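Local coordinates for NAD-dependent deacetylase 2 (Archaeoglobus fulgidus, PDB 1S7G), which removes acetyl groups from protein lysines with NAD+ as co-substrate, acting on the chromatin protein Alba and thereby repressing transcription, at the interface of chains A and B and the interface of chains C and A. Numbering follows the deposited sequence. Chains: chain A/B/C, NAD-dependent deacetylase 2.

Contacts 1 and 2 are neighbouring patches of the interface of chains A and B, the centres of their C-alpha atoms about 6 Å apart. They share A:Arg58 and B:Cys153, and together they set both cysteine loops of chain B's zinc module against helices 47-50 and 53-58 of chain A. Contact 3 belongs to the interface of chains C and A and lies about 27 Å from contact 1 and 33 Å from contact 2. Chain A thus offers separate surfaces to two neighbours. Neither interface is an exact two-fold, and whether this five-copy assembly exists outside the crystal the structure alone does not show.

Contact 1: the interface of chains A and B. Residues chain A 45-46, 49-50, 58; chain B 129, 152-153.
The backbone N of A:Asp46 bonds to the carbonyl O of B:Lys152 at 3.0 Å, nearly straight at the hydrogen (175°) and directed at a lone pair in the carbonyl plane. Packing is closest around this link. CB of A:Tyr45 lies 3.4 Å from the same O of B:Lys152. CB of A:Asp46 touches CG of B:Lys152 at 3.6 Å, the two side chains running alongside each other in the same direction. CG1 of A:Val50 rests on the backbone carbonyl of B:Cys153. A:Glu49, bent at chi2 (-52°), crosses the lysine chain obliquely and brings OE1 3.6 Å from CB of B:Cys129. On its own side OE1 forms a salt bridge of 3.0 Å with NH2 of A:Arg58, bent (136° at the hydrogen) and tilted from the guanidinium plane, which probably steadies the acid; this NH2 lies 3.7 Å from CB of B:Cys153. Contact is looser at the far end of B:Lys152: the extended chain runs past both acids and ends with NZ 4.8 Å from OD2 of A:Asp46 and 4.9 Å from OE2 of A:Glu49. The patch seats chain B's sirtuin zinc module, with its ligands B:Cys129 and B:Cys153, against helices 47-50 and 53-58 and the loop before them, possibly only as a lattice contact.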
loop_
_atom_site.group_PDB
_atom_site.type_symbol
_atom_site.label_atom_id
_atom_site.label_comp_id
_atom_site.label_asym_id
_atom_site.label_seq_id
_atom_site.Cartn_x
_atom_site.Cartn_y
_atom_site.Cartn_z
ATOM N N TYR A 45 13.193 -18.690 3.944
ATOM C CA TYR A 45 11.876 -18.446 3.355
ATOM C C TYR A 45 10.941 -17.471 4.067
ATOM O O TYR A 45 11.199 -17.010 5.182
ATOM C CB TYR A 45 11.134 -19.770 3.202
ATOM C CG TYR A 45 11.970 -20.893 2.643
ATOM C CD1 TYR A 45 12.081 -22.106 3.326
ATOM C CD2 TYR A 45 12.638 -20.757 1.428
ATOM C CE1 TYR A 45 12.839 -23.159 2.812
ATOM C CE2 TYR A 45 13.398 -21.804 0.905
ATOM C CZ TYR A 45 13.492 -22.999 1.602
ATOM O OH TYR A 45 14.237 -24.033 1.092
ATOM N N ASP A 46 9.843 -17.169 3.379
ATOM C CA ASP A 46 8.787 -16.294 3.882
ATOM C C ASP A 46 7.720 -17.280 4.368
ATOM O O ASP A 46 7.234 -18.106 3.598
ATOM C CB ASP A 46 8.251 -15.425 2.738
ATOM C CG ASP A 46 7.142 -14.486 3.176
ATOM O OD1 ASP A 46 7.381 -13.630 4.056
ATOM O OD2 ASP A 46 6.024 -14.599 2.636
ATOM N N GLU A 49 4.426 -18.059 2.338
ATOM C CA GLU A 49 4.569 -18.768 1.074
ATOM C C GLU A 49 4.729 -20.265 1.295
ATOM O O GLU A 49 3.935 -21.056 0.787
ATOM C CB GLU A 49 5.779 -18.260 0.277
ATOM C CG GLU A 49 5.556 -16.968 -0.513
ATOM C CD GLU A 49 4.327 -17.024 -1.426
ATOM O OE1 GLU A 49 4.149 -18.025 -2.158
ATOM O OE2 GLU A 49 3.543 -16.052 -1.409
ATOM N N VAL A 50 5.747 -20.654 2.065
ATOM C CA VAL A 50 6.025 -22.072 2.307
ATOM C C VAL A 50 5.124 -22.810 3.279
ATOM O O VAL A 50 4.894 -24.004 3.107
ATOM C CB VAL A 50 7.476 -22.297 2.791
ATOM C CG1 VAL A 50 8.470 -21.806 1.734
ATOM C CG2 VAL A 50 7.691 -21.591 4.120
ATOM N N ARG A 58 2.436 -27.658 -3.296
ATOM C CA ARG A 58 3.390 -27.496 -4.389
ATOM C C ARG A 58 4.851 -27.791 -4.045
ATOM O O ARG A 58 5.620 -28.192 -4.917
ATOM C CB ARG A 58 3.310 -26.081 -4.968
ATOM C CG ARG A 58 3.780 -24.995 -4.025
ATOM C CD ARG A 58 4.480 -23.872 -4.781
ATOM N NE ARG A 58 4.934 -22.809 -3.885
ATOM C CZ ARG A 58 4.153 -21.839 -3.423
ATOM N NH1 ARG A 58 2.876 -21.790 -3.776
ATOM N NH2 ARG A 58 4.647 -20.915 -2.607
ATOM N N CYS B 129 6.262 -18.163 -6.864
ATOM C CA CYS B 129 5.756 -17.063 -6.054
ATOM C C CYS B 129 5.860 -15.680 -6.697
ATOM O O CYS B 129 5.454 -14.682 -6.100
ATOM C CB CYS B 129 6.455 -17.057 -4.688
ATOM S SG CYS B 129 8.184 -16.540 -4.724
ATOM N N LYS B 152 12.533 -17.228 -1.210
ATOM C CA LYS B 152 11.262 -16.877 -0.597
ATOM C C LYS B 152 10.302 -18.075 -0.472
ATOM O O LYS B 152 9.660 -18.255 0.569
ATOM C CB LYS B 152 10.586 -15.752 -1.392
ATOM C CG LYS B 152 9.328 -15.211 -0.735
ATOM C CD LYS B 152 8.744 -14.039 -1.498
ATOM C CE LYS B 152 7.424 -13.594 -0.883
ATOM N NZ LYS B 152 6.853 -12.413 -1.591
ATOM N N CYS B 153 10.206 -18.895 -1.518
ATOM C CA CYS B 153 9.305 -20.043 -1.474
ATOM C C CYS B 153 9.995 -21.395 -1.651
ATOM O O CYS B 153 9.340 -22.432 -1.595
ATOM C CB CYS B 153 8.210 -19.898 -2.537
ATOM S SG CYS B 153 8.676 -20.507 -4.181
#

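Contact 2: the interface of chains A and B. Residues chain A 58-59; chain B 128, 153, 155.
A:Arg58 and A:Asn59 face B:Asp128 and B:Cys153 across a shared water, beside the four-cysteine zinc module typical of sirtuins. Water 1 lies in the guanidinium plane at the edge of A:Arg58, 2.9 Å from NE. It also pairs with ND2 of the A:Asn59 amide at 3.1 Å, nearly straight at the hydrogen (166°). Toward chain B the water reaches the carboxylate OD1 of B:Asp128 at 3.2 Å and, weakly, the carbonyl O of B:Cys153. The arginine and aspartate side chains run antiparallel past one another, their flat ends turned 30° apart. CD of A:Arg58 comes within 4.0 Å of CG of B:Asp128. NE and OD1 of this pair stay 4.4 Å apart without a direct salt bridge; the water links them, and a longer-range attraction is likely. In the next shell, OG of B:Ser155 donates to OD1 of B:Asp128 at 2.7 Å from above the carboxylate plane, steadying the acid where it meets the water. Replacing this acid by an alanine would probably leave the water without its carboxylate partner, B:Ser155 OG without its acceptor, and the NE side of the arginine without the acid across the interface. Just beyond helix 53-58, chi1 of -161° swings the A:Asn59 amide toward B:Cys153 and B:Ser155.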
loop_
_atom_site.group_PDB
_atom_site.type_symbol
_atom_site.label_atom_id
_atom_site.label_comp_id
_atom_site.label_asym_id
_atom_site.label_seq_id
_atom_site.Cartn_x
_atom_site.Cartn_y
_atom_site.Cartn_z
ATOM N N ARG A 58 2.436 -27.658 -3.296
ATOM C CA ARG A 58 3.390 -27.496 -4.389
ATOM C C ARG A 58 4.851 -27.791 -4.045
ATOM O O ARG A 58 5.620 -28.192 -4.917
ATOM C CB ARG A 58 3.310 -26.081 -4.968
ATOM C CG ARG A 58 3.780 -24.995 -4.025
ATOM C CD ARG A 58 4.480 -23.872 -4.781
ATOM N NE ARG A 58 4.934 -22.809 -3.885
ATOM C CZ ARG A 58 4.153 -21.839 -3.423
ATOM N NH1 ARG A 58 2.876 -21.790 -3.776
ATOM N NH2 ARG A 58 4.647 -20.915 -2.607
ATOM N N ASN A 59 5.232 -27.605 -2.785
ATOM C CA ASN A 59 6.616 -27.819 -2.376
ATOM C C ASN A 59 6.698 -28.320 -0.935
ATOM O O ASN A 59 7.086 -27.576 -0.029
ATOM C CB ASN A 59 7.384 -26.499 -2.505
ATOM C CG ASN A 59 8.893 -26.693 -2.545
ATOM O OD1 ASN A 59 9.416 -27.704 -2.086
ATOM N ND2 ASN A 59 9.598 -25.709 -3.086
ATOM N N ASP B 128 6.935 -19.696 -9.338
ATOM C CA ASP B 128 5.984 -20.107 -8.315
ATOM C C ASP B 128 5.409 -18.949 -7.510
ATOM O O ASP B 128 4.198 -18.753 -7.493
ATOM C CB ASP B 128 6.628 -21.134 -7.374
ATOM C CG ASP B 128 6.540 -22.558 -7.915
ATOM O OD1 ASP B 128 7.350 -23.417 -7.501
ATOM O OD2 ASP B 128 5.649 -22.823 -8.747
ATOM N N CYS B 153 10.206 -18.895 -1.518
ATOM C CA CYS B 153 9.305 -20.043 -1.474
ATOM C C CYS B 153 9.995 -21.395 -1.651
ATOM O O CYS B 153 9.340 -22.432 -1.595
ATOM C CB CYS B 153 8.210 -19.898 -2.537
ATOM S SG CYS B 153 8.676 -20.507 -4.181
ATOM N N SER B 155 11.225 -22.662 -4.331
ATOM C CA SER B 155 10.987 -23.240 -5.647
ATOM C C SER B 155 12.251 -23.355 -6.475
ATOM O O SER B 155 13.158 -22.531 -6.362
ATOM C CB SER B 155 9.979 -22.399 -6.426
ATOM O OG SER B 155 9.936 -22.810 -7.784
HETATM O O HOH W 1 7.749 -23.516 -4.313
#

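Contact 3: the interface of chains C and A. Residues chain C 195-196; chain A 219-220.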
loop_
_atom_site.group_PDB
_atom_site.type_symbol
_atom_site.label_atom_id
_atom_site.label_comp_id
_atom_site.label_asym_id
_atom_site.label_seq_id
_atom_site.Cartn_x
_atom_site.Cartn_y
_atom_site.Cartn_z
ATOM N N VAL C 195 9.322 0.079 18.525
ATOM C CA VAL C 195 9.258 -0.796 19.682
ATOM C C VAL C 195 8.115 -1.802 19.684
ATOM O O VAL C 195 8.299 -2.938 20.116
ATOM C CB VAL C 195 9.219 0.034 20.983
ATOM C CG1 VAL C 195 9.113 -0.882 22.196
ATOM C CG2 VAL C 195 10.484 0.884 21.081
ATOM N N VAL C 196 6.950 -1.406 19.185
ATOM C CA VAL C 196 5.803 -2.306 19.185
ATOM C C VAL C 196 5.231 -2.601 17.803
ATOM O O VAL C 196 5.265 -1.759 16.909
ATOM C CB VAL C 196 4.678 -1.738 20.085
ATOM C CG1 VAL C 196 3.430 -2.594 19.979
ATOM C CG2 VAL C 196 5.156 -1.687 21.529
ATOM N N GLU A 219 9.549 -8.438 24.516
ATOM C CA GLU A 219 9.353 -7.051 24.131
ATOM C C GLU A 219 7.974 -6.578 24.552
ATOM O O GLU A 219 7.098 -7.381 24.867
ATOM C CB GLU A 219 9.517 -6.885 22.617
ATOM C CG GLU A 219 8.357 -7.418 21.789
ATOM C CD GLU A 219 8.619 -7.318 20.288
ATOM O OE1 GLU A 219 9.594 -7.954 19.815
ATOM O OE2 GLU A 219 7.856 -6.604 19.589
ATOM N N PRO A 220 7.769 -5.257 24.590
ATOM C CA PRO A 220 6.449 -4.766 24.984
ATOM C C PRO A 220 5.428 -5.020 23.885
ATOM O O PRO A 220 5.781 -5.113 22.708
ATOM C CB PRO A 220 6.689 -3.274 25.223
ATOM C CG PRO A 220 7.812 -2.960 24.292
ATOM C CD PRO A 220 8.733 -4.150 24.458
#
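Two loops meet here: residues 195-196 of chain C, between strand 186-190 and helix 202-208, and residues 219-220 of chain A, just after strand 212-217. CG1 of C:Val195 points at the ring of A:Pro220, the two side chains crossing at about a right angle. This methyl presses on the CG corner of the ring, with CG1 of C:Val195 3.2 Å from CG of A:Pro220, tighter than usual van der Waals contact; CD is further off, at 4.0 Å from CG1. With CG1 of C:Val195 opposite the backbone N (chi1 178°), this branch is the one turned to the proline. C:Val196 meets the ring more glancingly, its CG2 lying 4.0 Å from CG of A:Pro220. The same C:Val196 CG2 is 3.7 Å from A:Pro220 O, the carbonyl oxygen. A:Glu219 comes alongside with an extended chain, its carboxylate OE2 3.7 Å from the backbone O of C:Val195, too far for a bond. The contact between these residues is mainly apolar, a rigid proline ring set against two branched side chains, and it may arise from crystal packing. The patch centre is about 11 Å from the active-site C:His118. In the fold, the loops after strand 186-190 of chain C and strand 212-217 of chain A both lie on the NAD+-binding side of the Rossmann-type domain.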